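Local coordinates for protection of telomeres protein 1 (Schizosaccharomyces pombe, PDB 5USB), which binds single-stranded telomeric DNA of sequence GGTTAC, protects the 3' overhang of the chromosome end and regulates telomerase and telomere length, here represented by an OB-fold DNA-binding domain, at residues 7-12 against 92-97; 19-24 against 33-38; 60-65 against 99-104; 83-88 against 118-123. The protein carries 1 engineered substitution. All coordinates share one frame; numbering follows the deposited sequence.

Interaction 1 of 4, residues 7-12 against 92-97. With nucleotides of chain B.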
# COMPACT_ATOMS: atom_id res chain seq x y z
N SER A 7 -6.76 -6.23 5.91
CA SER A 7 -6.73 -7.21 6.99
C SER A 7 -6.90 -8.64 6.50
O SER A 7 -6.58 -9.58 7.24
CB SER A 7 -7.84 -6.89 7.97
OG SER A 7 -9.09 -7.02 7.31
N GLN A 8 -7.40 -8.82 5.28
CA GLN A 8 -7.68 -10.13 4.71
C GLN A 8 -6.56 -10.66 3.83
O GLN A 8 -6.60 -11.83 3.43
CB GLN A 8 -8.98 -10.08 3.90
CG GLN A 8 -10.19 -9.67 4.73
CD GLN A 8 -11.42 -9.39 3.89
OE1 GLN A 8 -11.36 -8.82 2.77
NE2 GLN A 8 -12.58 -9.78 4.43
N ILE A 9 -5.57 -9.83 3.48
CA ILE A 9 -4.56 -10.34 2.57
C ILE A 9 -3.56 -11.20 3.32
O ILE A 9 -3.31 -11.05 4.51
CB ILE A 9 -3.88 -9.20 1.78
CG1 ILE A 9 -3.07 -8.29 2.66
CG2 ILE A 9 -4.91 -8.41 1.01
CD1 ILE A 9 -2.19 -7.38 1.86
N THR A 10 -3.02 -12.16 2.61
CA THR A 10 -2.07 -13.10 3.18
C THR A 10 -0.86 -13.15 2.28
O THR A 10 -0.87 -12.63 1.16
CB THR A 10 -2.69 -14.51 3.29
OG1 THR A 10 -3.09 -14.93 1.98
CG2 THR A 10 -3.91 -14.49 4.23
N PRO A 11 0.21 -13.77 2.73
CA PRO A 11 1.44 -13.79 1.94
C PRO A 11 1.29 -14.67 0.71
O PRO A 11 0.55 -15.65 0.72
CB PRO A 11 2.47 -14.35 2.91
CG PRO A 11 1.85 -14.17 4.25
CD PRO A 11 0.42 -14.36 4.06
N HIS A 12 2.01 -14.30 -0.35
CA HIS A 12 2.17 -15.13 -1.53
C HIS A 12 0.84 -15.37 -2.24
O HIS A 12 0.49 -16.48 -2.63
CB HIS A 12 2.87 -16.42 -1.14
CG HIS A 12 4.15 -16.18 -0.41
ND1 HIS A 12 4.39 -16.66 0.85
CD2 HIS A 12 5.25 -15.48 -0.77
CE1 HIS A 12 5.60 -16.28 1.24
NE2 HIS A 12 6.14 -15.57 0.27
N VAL A 92 -1.86 -7.30 -7.54
CA VAL A 92 -0.51 -7.18 -7.04
C VAL A 92 -0.19 -8.37 -6.17
O VAL A 92 -1.06 -9.08 -5.66
CB VAL A 92 -0.32 -5.84 -6.29
CG1 VAL A 92 -0.51 -4.69 -7.25
CG2 VAL A 92 -1.28 -5.73 -5.12
N ARG A 93 1.10 -8.64 -6.10
CA ARG A 93 1.66 -9.80 -5.44
C ARG A 93 2.13 -9.44 -4.05
O ARG A 93 2.63 -8.34 -3.81
CB ARG A 93 2.82 -10.28 -6.30
CG ARG A 93 3.40 -11.53 -5.90
CD ARG A 93 2.52 -12.68 -6.26
NE ARG A 93 3.05 -13.78 -5.52
CZ ARG A 93 2.50 -14.97 -5.37
NH1 ARG A 93 1.33 -15.29 -5.94
NH2 ARG A 93 3.17 -15.82 -4.62
N THR A 94 1.92 -10.35 -3.10
CA THR A 94 2.45 -10.15 -1.76
C THR A 94 3.57 -11.15 -1.47
O THR A 94 3.65 -12.22 -2.07
CB THR A 94 1.37 -10.30 -0.72
OG1 THR A 94 0.94 -11.66 -0.73
CG2 THR A 94 0.20 -9.42 -1.02
N LYS A 95 4.43 -10.77 -0.54
CA LYS A 95 5.51 -11.64 -0.10
C LYS A 95 5.80 -11.31 1.35
O LYS A 95 5.19 -10.42 1.95
CB LYS A 95 6.76 -11.49 -0.97
CG LYS A 95 7.37 -10.11 -0.96
CD LYS A 95 8.64 -10.05 -1.77
CE LYS A 95 9.81 -10.64 -1.02
NZ LYS A 95 11.06 -9.96 -1.40
N ILE A 96 6.76 -12.05 1.89
CA ILE A 96 7.25 -11.85 3.24
C ILE A 96 8.71 -11.45 3.12
O ILE A 96 9.44 -12.03 2.32
CB ILE A 96 7.12 -13.14 4.08
CG1 ILE A 96 5.65 -13.52 4.20
CG2 ILE A 96 7.76 -12.95 5.42
CD1 ILE A 96 4.85 -12.56 5.06
N ASP A 97 9.12 -10.45 3.90
CA ASP A 97 10.49 -9.99 3.81
C ASP A 97 11.38 -10.82 4.74
O ASP A 97 10.94 -11.81 5.34
CB ASP A 97 10.61 -8.48 4.07
CG ASP A 97 10.34 -8.07 5.51
OD1 ASP A 97 10.34 -8.90 6.42
OD2 ASP A 97 10.14 -6.84 5.75
P DT B 4 18.76 -1.86 6.34
OP1 DT B 4 19.49 -0.70 6.83
OP2 DT B 4 19.23 -3.19 6.67
O5' DT B 4 17.29 -1.67 6.92
C5' DT B 4 16.48 -0.61 6.46
C4' DT B 4 15.10 -0.70 7.07
O4' DT B 4 14.39 -1.82 6.49
C3' DT B 4 15.05 -0.91 8.58
O3' DT B 4 13.90 -0.26 9.11
C2' DT B 4 14.84 -2.41 8.69
C1' DT B 4 13.91 -2.65 7.52
N1 DT B 4 13.88 -4.03 7.01
C2 DT B 4 12.67 -4.61 6.75
O2 DT B 4 11.62 -4.02 6.85
N3 DT B 4 12.74 -5.89 6.26
C4 DT B 4 13.88 -6.64 6.05
O4 DT B 4 13.78 -7.78 5.62
C5 DT B 4 15.12 -5.98 6.36
C7 DT B 4 16.40 -6.72 6.16
C6 DT B 4 15.06 -4.73 6.83
P DG B 2 19.45 -7.29 -4.86
OP1 DG B 2 20.80 -6.95 -5.34
OP2 DG B 2 19.18 -8.59 -4.23
O5' DG B 2 19.00 -6.15 -3.85
C5' DG B 2 19.15 -4.78 -4.19
C4' DG B 2 18.34 -3.95 -3.23
O4' DG B 2 16.96 -3.88 -3.61
C3' DG B 2 18.31 -4.49 -1.81
O3' DG B 2 19.51 -4.07 -1.21
C2' DG B 2 17.08 -3.80 -1.25
C1' DG B 2 16.14 -3.75 -2.44
N9 DG B 2 15.15 -4.82 -2.48
C8 DG B 2 15.22 -5.93 -3.27
N7 DG B 2 14.20 -6.73 -3.13
C5 DG B 2 13.44 -6.12 -2.14
C6 DG B 2 12.22 -6.54 -1.55
O6 DG B 2 11.55 -7.54 -1.81
N1 DG B 2 11.79 -5.64 -0.58
C2 DG B 2 12.44 -4.48 -0.25
N2 DG B 2 11.86 -3.73 0.69
N3 DG B 2 13.58 -4.08 -0.79
C4 DG B 2 14.01 -4.95 -1.73
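The hydroxyl of T94 joins the N-terminal loop to strand 92-96. T94 OG1 stands between its own backbone N and carbonyl carbon (chi1 66°) and donates to T10 O at 2.8 Å, in the carbonyl plane and on a lone pair, while it also accepts from Q13 N. A weak bond, H12 N to T94 O at 3.2 Å, adds a backbone link. An alanine here would take away the hydroxyl shared by T10 O and Q13 N, and would probably loosen the loop against the strand. R93 bends at chi2 (74°), bringing a guanidinium face over the backbone of H12, with R93 NH2 3.3 Å from H12 CA. P11 and I96 lie alongside each other, tightly packed at P11 CG to I96 CD1, 3.5 Å; the H12 side chain crosses I96 at about a right angle. Toward the nucleic acid, K95 NZ donates to DG2 O6 of chain B at 2.5 Å. D97 OD2 accepts from DT4 N3 of chain B at 2.8 Å, nearly straight (169°), while D97 OD1 takes the backbone N-H groups of L99 and Y101. Strand 92-96 runs between strands 14-26 and 102-106, and the loop 7-12 leads into the first of these.

Interaction 2 of 4, residues 19-24 against 33-38. With nucleotides of chain B.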
# COMPACT_ATOMS: atom_id res chain seq x y z
N ALA A 19 -6.78 1.78 -1.04
CA ALA A 19 -6.02 2.22 0.12
C ALA A 19 -5.69 3.70 0.01
O ALA A 19 -5.76 4.30 -1.07
CB ALA A 19 -4.74 1.41 0.25
N GLN A 20 -5.33 4.27 1.14
CA GLN A 20 -4.82 5.63 1.20
C GLN A 20 -3.31 5.61 1.40
O GLN A 20 -2.78 4.80 2.18
CB GLN A 20 -5.48 6.42 2.33
CG GLN A 20 -5.13 7.89 2.23
CD GLN A 20 -5.91 8.78 3.16
OE1 GLN A 20 -6.30 8.37 4.24
NE2 GLN A 20 -6.05 10.05 2.77
N VAL A 21 -2.62 6.47 0.66
CA VAL A 21 -1.16 6.56 0.72
C VAL A 21 -0.77 7.40 1.92
O VAL A 21 -1.14 8.58 2.03
CB VAL A 21 -0.58 7.14 -0.57
CG1 VAL A 21 0.92 7.27 -0.45
CG2 VAL A 21 -0.95 6.30 -1.73
N ILE A 22 0.04 6.81 2.80
CA ILE A 22 0.53 7.50 3.98
C ILE A 22 1.89 8.11 3.75
O ILE A 22 2.15 9.23 4.19
CB ILE A 22 0.55 6.53 5.19
CG1 ILE A 22 -0.82 5.95 5.51
CG2 ILE A 22 1.14 7.26 6.38
CD1 ILE A 22 -1.87 7.02 5.80
N LYS A 23 2.76 7.38 3.06
CA LYS A 23 4.14 7.77 2.88
C LYS A 23 4.62 7.32 1.51
O LYS A 23 4.27 6.23 1.06
CB LYS A 23 5.02 7.14 3.97
CG LYS A 23 6.49 7.48 3.87
CD LYS A 23 7.22 6.83 5.01
CE LYS A 23 8.73 6.93 4.83
NZ LYS A 23 9.21 8.29 5.04
N THR A 24 5.43 8.15 0.88
CA THR A 24 6.14 7.79 -0.33
C THR A 24 7.63 8.00 -0.13
O THR A 24 8.04 8.87 0.64
CB THR A 24 5.69 8.61 -1.55
OG1 THR A 24 5.96 9.99 -1.37
CG2 THR A 24 4.20 8.46 -1.78
N LEU A 33 5.80 2.93 -1.59
CA LEU A 33 4.58 3.47 -1.03
C LEU A 33 4.28 2.74 0.27
O LEU A 33 4.56 1.56 0.39
CB LEU A 33 3.35 3.26 -1.96
CG LEU A 33 3.35 3.81 -3.36
CD1 LEU A 33 2.15 3.20 -4.13
CD2 LEU A 33 3.32 5.35 -3.34
N TYR A 34 3.74 3.45 1.24
CA TYR A 34 3.19 2.85 2.45
C TYR A 34 1.72 3.21 2.45
O TYR A 34 1.38 4.40 2.37
CB TYR A 34 3.86 3.39 3.72
CG TYR A 34 5.35 3.10 3.77
CD1 TYR A 34 6.25 3.83 3.03
CD2 TYR A 34 5.82 2.05 4.54
CE1 TYR A 34 7.59 3.54 3.07
CE2 TYR A 34 7.18 1.74 4.57
CZ TYR A 34 8.04 2.49 3.82
OH TYR A 34 9.38 2.19 3.85
N VAL A 35 0.85 2.19 2.44
CA VAL A 35 -0.58 2.42 2.29
C VAL A 35 -1.37 1.71 3.37
O VAL A 35 -0.88 0.78 4.02
CB VAL A 35 -1.07 1.99 0.90
CG1 VAL A 35 -0.19 2.60 -0.15
CG2 VAL A 35 -1.10 0.49 0.77
N THR A 36 -2.58 2.20 3.61
CA THR A 36 -3.47 1.68 4.64
C THR A 36 -4.91 1.76 4.18
O THR A 36 -5.27 2.66 3.41
CB THR A 36 -3.32 2.49 5.95
OG1 THR A 36 -4.08 1.88 7.00
CG2 THR A 36 -3.83 3.88 5.80
N ASP A 37 -5.75 0.84 4.72
CA ASP A 37 -7.19 1.06 4.64
C ASP A 37 -7.79 1.11 6.04
O ASP A 37 -9.02 0.98 6.20
CB ASP A 37 -7.88 0.02 3.75
CG ASP A 37 -7.82 -1.37 4.28
OD1 ASP A 37 -7.32 -1.58 5.40
OD2 ASP A 37 -8.36 -2.29 3.58
N TYR A 38 -6.94 1.31 7.04
CA TYR A 38 -7.31 1.39 8.46
C TYR A 38 -7.91 0.09 8.96
O TYR A 38 -8.79 0.09 9.82
CB TYR A 38 -8.21 2.61 8.68
CG TYR A 38 -7.42 3.87 8.53
CD1 TYR A 38 -6.63 4.31 9.59
CD2 TYR A 38 -7.41 4.59 7.34
CE1 TYR A 38 -5.86 5.42 9.49
CE2 TYR A 38 -6.61 5.74 7.23
CZ TYR A 38 -5.85 6.12 8.33
OH TYR A 38 -5.05 7.25 8.30
P DG B 7 14.55 10.61 10.72
OP1 DG B 7 15.71 10.78 11.63
OP2 DG B 7 13.38 11.43 10.88
O5' DG B 7 15.02 10.81 9.21
C5' DG B 7 16.33 10.48 8.81
C4' DG B 7 16.46 10.57 7.32
O4' DG B 7 15.80 9.44 6.72
C3' DG B 7 15.83 11.81 6.68
O3' DG B 7 16.77 12.39 5.79
C2' DG B 7 14.76 11.25 5.77
C1' DG B 7 15.23 9.85 5.52
N9 DG B 7 14.14 8.96 5.19
C8 DG B 7 12.80 9.16 5.43
N7 DG B 7 12.05 8.21 4.97
C5 DG B 7 12.93 7.33 4.37
C6 DG B 7 12.69 6.12 3.68
O6 DG B 7 11.62 5.55 3.48
N1 DG B 7 13.88 5.54 3.23
C2 DG B 7 15.13 6.07 3.41
N2 DG B 7 16.14 5.38 2.90
N3 DG B 7 15.36 7.21 4.04
C4 DG B 7 14.23 7.78 4.49
O HOH W 1 -4.92 9.00 6.20
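The Y38 ring has T36 CG2 over one face, offset toward the rim, and Q20 OE1 in plane at its edge, with the Q20 amide turned 69° from the ring. One water in that same plane bridges them: it donates to Q20 OE1 at 2.5 Å and lies 2.7 Å from Y38 OH. The other end of the amide, Q20 NE2, is bonded to G84 O. The Y34 ring receives K23 O in plane at its edge, while the K23 side chain runs beside it, CB 3.7 Å from Y34 CD1. K23 is extended up to chi4, where a bend (72°) lets NZ donate to DG7 N7 of chain B at 2.8 Å. I22 reaches T36 CG2 with CG1 at 3.7 Å. On the face opposite Q20 and K23, V21 and T24 meet V35 and L33 through apolar contacts; A19 CB packs on V35 CB. T36 OG1 accepts from Y38 N at 2.9 Å, an ST turn, and is bonded to F63 O as well. I22 and K23 both face Y34: I22 N bonds Y34 O at 2.8 Å, whereas the bond from K23 N is weak. This classic beta bulge lies in the antiparallel hairpin of strands 14-26 and 31-36, the first two strands of an OB-fold barrel.

Interaction 3 of 4, residues 60-65 against 99-104. With nucleotides of chain B.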
# COMPACT_ATOMS: atom_id res chain seq x y z
N PHE A 60 -0.67 3.90 13.87
CA PHE A 60 0.34 3.17 14.60
C PHE A 60 -0.07 1.71 14.76
O PHE A 60 -1.24 1.35 14.60
CB PHE A 60 0.61 3.84 15.97
CG PHE A 60 1.16 5.23 15.81
CD1 PHE A 60 2.43 5.41 15.32
CD2 PHE A 60 0.38 6.34 16.04
CE1 PHE A 60 2.96 6.68 15.11
CE2 PHE A 60 0.91 7.61 15.83
CZ PHE A 60 2.19 7.76 15.34
N GLY A 61 0.92 0.85 15.05
CA GLY A 61 0.66 -0.57 15.05
C GLY A 61 0.63 -1.11 13.63
O GLY A 61 1.18 -0.49 12.73
N ARG A 62 0.03 -2.30 13.48
CA ARG A 62 0.12 -3.11 12.26
C ARG A 62 -1.01 -2.78 11.29
O ARG A 62 -1.85 -3.61 10.97
CB ARG A 62 0.12 -4.60 12.59
CG ARG A 62 1.15 -5.02 13.59
CD ARG A 62 1.17 -6.52 13.66
NE ARG A 62 2.02 -7.14 14.69
CZ ARG A 62 3.19 -7.71 14.46
NH1 ARG A 62 3.73 -7.66 13.24
NH2 ARG A 62 3.83 -8.34 15.45
N PHE A 63 -1.00 -1.54 10.79
CA PHE A 63 -2.08 -1.01 9.97
C PHE A 63 -1.69 -0.56 8.57
O PHE A 63 -2.56 -0.12 7.82
CB PHE A 63 -2.77 0.18 10.69
CG PHE A 63 -3.76 -0.24 11.76
CD1 PHE A 63 -3.35 -0.57 13.04
CD2 PHE A 63 -5.11 -0.28 11.46
CE1 PHE A 63 -4.28 -0.97 13.98
CE2 PHE A 63 -6.02 -0.65 12.40
CZ PHE A 63 -5.61 -1.00 13.63
N SER A 64 -0.42 -0.64 8.20
CA SER A 64 0.02 -0.19 6.88
C SER A 64 0.94 -1.23 6.25
O SER A 64 1.64 -1.98 6.94
CB SER A 64 0.76 1.15 6.97
OG SER A 64 -0.07 2.08 7.61
N ILE A 65 0.97 -1.26 4.92
CA ILE A 65 1.81 -2.19 4.16
C ILE A 65 2.72 -1.40 3.22
O ILE A 65 2.30 -0.41 2.63
CB ILE A 65 0.98 -3.23 3.38
CG1 ILE A 65 1.92 -4.30 2.81
CG2 ILE A 65 0.12 -2.59 2.27
CD1 ILE A 65 1.21 -5.51 2.26
N LEU A 99 12.55 -10.39 7.50
CA LEU A 99 12.22 -10.33 8.91
C LEU A 99 10.81 -10.80 9.21
O LEU A 99 10.37 -10.69 10.35
CB LEU A 99 12.40 -8.89 9.41
CG LEU A 99 13.79 -8.29 9.19
CD1 LEU A 99 13.84 -6.85 9.66
CD2 LEU A 99 14.85 -9.12 9.90
N GLY A 100 10.08 -11.30 8.20
CA GLY A 100 8.79 -11.89 8.42
C GLY A 100 7.59 -11.00 8.19
O GLY A 100 6.47 -11.44 8.45
N TYR A 101 7.78 -9.77 7.71
CA TYR A 101 6.67 -8.84 7.51
C TYR A 101 6.13 -8.93 6.09
O TYR A 101 6.87 -9.15 5.14
CB TYR A 101 7.11 -7.41 7.80
CG TYR A 101 7.65 -7.23 9.19
CD1 TYR A 101 6.79 -7.22 10.28
CD2 TYR A 101 9.01 -7.13 9.42
CE1 TYR A 101 7.29 -7.10 11.59
CE2 TYR A 101 9.51 -7.00 10.71
CZ TYR A 101 8.65 -6.98 11.77
OH TYR A 101 9.16 -6.86 13.04
N LEU A 102 4.82 -8.77 5.97
CA LEU A 102 4.16 -8.71 4.68
C LEU A 102 4.60 -7.47 3.92
O LEU A 102 4.80 -6.40 4.51
CB LEU A 102 2.65 -8.67 4.89
CG LEU A 102 1.79 -9.85 4.53
CD1 LEU A 102 0.31 -9.50 4.72
CD2 LEU A 102 2.06 -10.30 3.13
N GLU A 103 4.76 -7.62 2.62
CA GLU A 103 4.97 -6.48 1.76
C GLU A 103 4.35 -6.78 0.41
O GLU A 103 4.03 -7.93 0.09
CB GLU A 103 6.47 -6.12 1.64
CG GLU A 103 7.34 -7.26 1.18
CD GLU A 103 8.81 -6.88 1.03
OE1 GLU A 103 9.16 -5.70 1.21
OE2 GLU A 103 9.61 -7.79 0.72
N CYS A 104 4.13 -5.73 -0.36
CA CYS A 104 3.57 -5.81 -1.70
C CYS A 104 4.64 -5.42 -2.71
O CYS A 104 5.39 -4.46 -2.49
CB CYS A 104 2.35 -4.91 -1.77
SG CYS A 104 1.59 -4.69 -3.36
P DT B 4 18.76 -1.86 6.34
OP1 DT B 4 19.49 -0.70 6.83
OP2 DT B 4 19.23 -3.19 6.67
O5' DT B 4 17.29 -1.67 6.92
C5' DT B 4 16.48 -0.61 6.46
C4' DT B 4 15.10 -0.70 7.07
O4' DT B 4 14.39 -1.82 6.49
C3' DT B 4 15.05 -0.91 8.58
O3' DT B 4 13.90 -0.26 9.11
C2' DT B 4 14.84 -2.41 8.69
C1' DT B 4 13.91 -2.65 7.52
N1 DT B 4 13.88 -4.03 7.01
C2 DT B 4 12.67 -4.61 6.75
O2 DT B 4 11.62 -4.02 6.85
N3 DT B 4 12.74 -5.89 6.26
C4 DT B 4 13.88 -6.64 6.05
O4 DT B 4 13.78 -7.78 5.62
C5 DT B 4 15.12 -5.98 6.36
C7 DT B 4 16.40 -6.72 6.16
C6 DT B 4 15.06 -4.73 6.83
P DG B 2 19.45 -7.29 -4.86
OP1 DG B 2 20.80 -6.95 -5.34
OP2 DG B 2 19.18 -8.59 -4.23
O5' DG B 2 19.00 -6.15 -3.85
C5' DG B 2 19.15 -4.78 -4.19
C4' DG B 2 18.34 -3.95 -3.23
O4' DG B 2 16.96 -3.88 -3.61
C3' DG B 2 18.31 -4.49 -1.81
O3' DG B 2 19.51 -4.07 -1.21
C2' DG B 2 17.08 -3.80 -1.25
C1' DG B 2 16.14 -3.75 -2.44
N9 DG B 2 15.15 -4.82 -2.48
C8 DG B 2 15.22 -5.93 -3.27
N7 DG B 2 14.20 -6.73 -3.13
C5 DG B 2 13.44 -6.12 -2.14
C6 DG B 2 12.22 -6.54 -1.55
O6 DG B 2 11.55 -7.54 -1.81
N1 DG B 2 11.79 -5.64 -0.58
C2 DG B 2 12.44 -4.48 -0.25
N2 DG B 2 11.86 -3.73 0.69
N3 DG B 2 13.58 -4.08 -0.79
C4 DG B 2 14.01 -4.95 -1.73
P DA B 5 13.86 0.33 10.58
OP1 DA B 5 15.01 1.18 10.75
OP2 DA B 5 13.56 -0.74 11.49
O5' DA B 5 12.59 1.27 10.52
C5' DA B 5 12.60 2.44 9.73
C4' DA B 5 11.19 2.91 9.55
O4' DA B 5 10.49 1.99 8.70
C3' DA B 5 10.39 2.98 10.85
O3' DA B 5 9.47 4.07 10.82
C2' DA B 5 9.69 1.63 10.88
C1' DA B 5 9.45 1.34 9.41
N9 DA B 5 9.49 -0.06 9.03
C8 DA B 5 10.45 -0.98 9.37
N7 DA B 5 10.26 -2.16 8.85
C5 DA B 5 9.13 -1.99 8.06
C6 DA B 5 8.42 -2.87 7.24
N6 DA B 5 8.76 -4.15 7.05
N1 DA B 5 7.32 -2.40 6.62
C2 DA B 5 6.97 -1.13 6.82
N3 DA B 5 7.56 -0.20 7.56
C4 DA B 5 8.65 -0.71 8.16
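Strands 65-69 and 102-106 pair in parallel, the pairing that closes an OB-fold barrel, and this contact lies where both begin, at I65 and at L102 to C104; no hydrogen bond joins the two segments. I65, with CG1 anti to its backbone N (chi1 -171°), lays CD1 along the neighbouring backbone, 3.9 Å from E103 C, and approaches C104 CB at 4.2 Å. Farther out, R62 NH1 meets the Y101 ring in plane at its edge, 4.0 Å from CE1, the guanidinium turned 37° from the ring; R62 NH1 is bonded to F44 O. Y101 also packs edge-to-face with F45 and brings CB to 3.7 Å from DA5 N6 of chain B. L99 CG rests 3.5 Å from DT4 C4 of chain B. E103 points away from I65: extended beyond CG, its carboxylate takes DG2 N1 of chain B on OE1 at 3.2 Å (162°), with weak bonds from DG2 N2 to OE1 and from N1 to OE2. An alanine here would remove the carboxylate that accepts from N1 and N2 and would probably weaken the hold on this guanine. A carboxylate set against these donors is complementary to guanine, consistent with the GGTTAC consensus, while the weak, long ion pair of E103 OE2 with K95 NZ may temper its charge.

Interaction 4 of 4, residues 83-88 against 118-123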
# COMPACT_ATOMS: atom_id res chain seq x y z
N GLU A 83 1.55 11.46 -1.09
CA GLU A 83 1.00 11.23 0.22
C GLU A 83 -0.39 11.86 0.34
O GLU A 83 -0.59 13.02 -0.06
CB GLU A 83 1.96 11.82 1.28
CG GLU A 83 3.26 11.04 1.27
CD GLU A 83 4.32 11.49 2.25
OE1 GLU A 83 5.37 10.79 2.34
OE2 GLU A 83 4.10 12.50 2.96
N GLY A 84 -1.32 11.10 0.88
CA GLY A 84 -2.71 11.51 1.03
C GLY A 84 -3.60 11.09 -0.11
O GLY A 84 -4.84 11.04 0.06
N ASP A 85 -3.01 10.73 -1.25
CA ASP A 85 -3.80 10.22 -2.35
C ASP A 85 -4.44 8.86 -2.00
O ASP A 85 -3.96 8.10 -1.15
CB ASP A 85 -2.94 10.02 -3.60
CG ASP A 85 -2.56 11.30 -4.28
OD1 ASP A 85 -3.10 12.38 -3.96
OD2 ASP A 85 -1.69 11.20 -5.18
N TYR A 86 -5.53 8.56 -2.69
CA TYR A 86 -6.13 7.24 -2.66
C TYR A 86 -5.73 6.48 -3.90
O TYR A 86 -5.57 7.08 -4.98
CB TYR A 86 -7.66 7.34 -2.56
CG TYR A 86 -8.12 8.04 -1.32
CD1 TYR A 86 -8.34 7.32 -0.17
CD2 TYR A 86 -8.32 9.40 -1.30
CE1 TYR A 86 -8.77 7.95 0.98
CE2 TYR A 86 -8.72 10.03 -0.16
CZ TYR A 86 -8.96 9.30 0.98
OH TYR A 86 -9.39 9.94 2.15
N VAL A 87 -5.48 5.20 -3.74
CA VAL A 87 -5.04 4.35 -4.83
C VAL A 87 -5.90 3.08 -4.86
O VAL A 87 -6.45 2.64 -3.84
CB VAL A 87 -3.54 3.99 -4.77
CG1 VAL A 87 -2.65 5.23 -4.93
CG2 VAL A 87 -3.18 3.29 -3.50
N VAL A 88 -5.99 2.49 -6.04
CA VAL A 88 -6.53 1.15 -6.24
C VAL A 88 -5.42 0.32 -6.86
O VAL A 88 -4.86 0.69 -7.90
CB VAL A 88 -7.82 1.14 -7.09
CG1 VAL A 88 -7.65 1.79 -8.44
CG2 VAL A 88 -8.35 -0.30 -7.14
N ILE A 118 -1.78 0.00 -10.76
CA ILE A 118 -2.01 0.89 -9.66
C ILE A 118 -2.44 2.19 -10.29
O ILE A 118 -1.83 2.64 -11.21
CB ILE A 118 -0.81 1.11 -8.76
CG1 ILE A 118 -1.09 2.29 -7.84
CG2 ILE A 118 0.42 1.37 -9.56
CD1 ILE A 118 -0.08 2.40 -6.73
N GLU A 119 -3.52 2.73 -9.81
CA GLU A 119 -4.00 3.98 -10.30
C GLU A 119 -4.54 4.83 -9.14
O GLU A 119 -4.92 4.34 -8.12
CB GLU A 119 -5.08 3.81 -11.37
CG GLU A 119 -4.63 3.14 -12.67
CD GLU A 119 -3.76 4.01 -13.60
OE1 GLU A 119 -3.38 5.07 -13.19
OE2 GLU A 119 -3.48 3.61 -14.75
N LYS A 120 -4.54 6.12 -9.35
CA LYS A 120 -5.07 7.03 -8.38
C LYS A 120 -6.61 6.98 -8.44
O LYS A 120 -7.15 6.86 -9.49
CB LYS A 120 -4.52 8.43 -8.72
CG LYS A 120 -4.62 9.50 -7.66
CD LYS A 120 -3.93 10.79 -8.09
CE LYS A 120 -2.42 10.77 -7.99
NZ LYS A 120 -1.83 12.14 -7.84
N VAL A 121 -7.26 7.07 -7.29
CA VAL A 121 -8.69 7.08 -7.20
C VAL A 121 -9.10 8.50 -6.80
O VAL A 121 -8.58 9.03 -5.89
CB VAL A 121 -9.21 6.10 -6.14
CG1 VAL A 121 -10.71 6.15 -6.03
CG2 VAL A 121 -8.81 4.70 -6.47
N ASP A 122 -10.05 9.10 -7.49
CA ASP A 122 -10.51 10.42 -7.15
C ASP A 122 -11.06 10.38 -5.77
O ASP A 122 -11.84 9.54 -5.49
CB ASP A 122 -11.58 10.85 -8.13
CG ASP A 122 -12.39 12.01 -7.66
OD1 ASP A 122 -11.85 13.03 -7.20
OD2 ASP A 122 -13.61 11.91 -7.78
N SER A 123 -10.72 11.34 -4.94
CA SER A 123 -11.17 11.30 -3.56
C SER A 123 -12.66 11.21 -3.26
O SER A 123 -12.98 10.92 -2.17
CB SER A 123 -10.51 12.38 -2.71
OG SER A 123 -10.69 13.69 -3.21
O HOH W 2 -6.51 10.44 -4.63
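D85 and K120 cross obliquely at one margin of the contact. K120 leaves its strand with CG anti to the backbone N and bends at chi3 (-77°), so that NZ meets D85 OD2 at 2.8 Å, a salt bridge whose hydrogen bond is weak. Both ends have further partners: K120 NZ bonds Y80 O, and the ammonium makes a cation-pi contact with the Y80 ring, while D85 OD2 also accepts from K82 N. On the face opposite K120, V88 and V121 cross at about a right angle, V121 CG2 3.7 Å from V88 CG1. Strands 86-90 and 117-121 pair here antiparallel, the second extending the OB-fold sheet beyond strand 86-90, which also pairs with strand 14-26. V88 and E119 form a hydrogen-bonded pair, V88 N to E119 O at 3.0 Å and E119 N to V88 O at 3.1 Å. V121 N donates to Y86 O at 2.9 Å, straight at the hydrogen (172°) but from above the carbonyl plane; close by, a water accepts from Y86 N and donates to V121 O. The Y86 ring carries CE2 to 3.9 Å from S123 CB and also touches I131 and K132 of helix 129-138. V87 CG1 faces I118 CD1 at 4.2 Å, beside V21 of strand 14-26.

All four contacts reach one curled OB-fold sheet. Along the chain interaction 2 closes first, within the span bridged by interaction 1; interactions 1, 3 and 4 cross one another, their segments alternating. Interactions 1 and 3 lie about 10 Å apart between centres and share the neighbouring strands 92-96 and 102-106, where K95 and E103 bring opposite charges to the same guanine. Interaction 2 adjoins interaction 3 through V35 and I65, and interaction 4, about 9 Å away between centres, through V21 with G84 and D85. Interactions 1 and 4 sit on opposite sides of the chain's centre, about 20 Å apart between centres. Interactions 1 to 3 thus lie where the barrel takes the single strand, whereas interaction 4 is structural pairing, about 6 Å from the nucleic acid at nearest atoms.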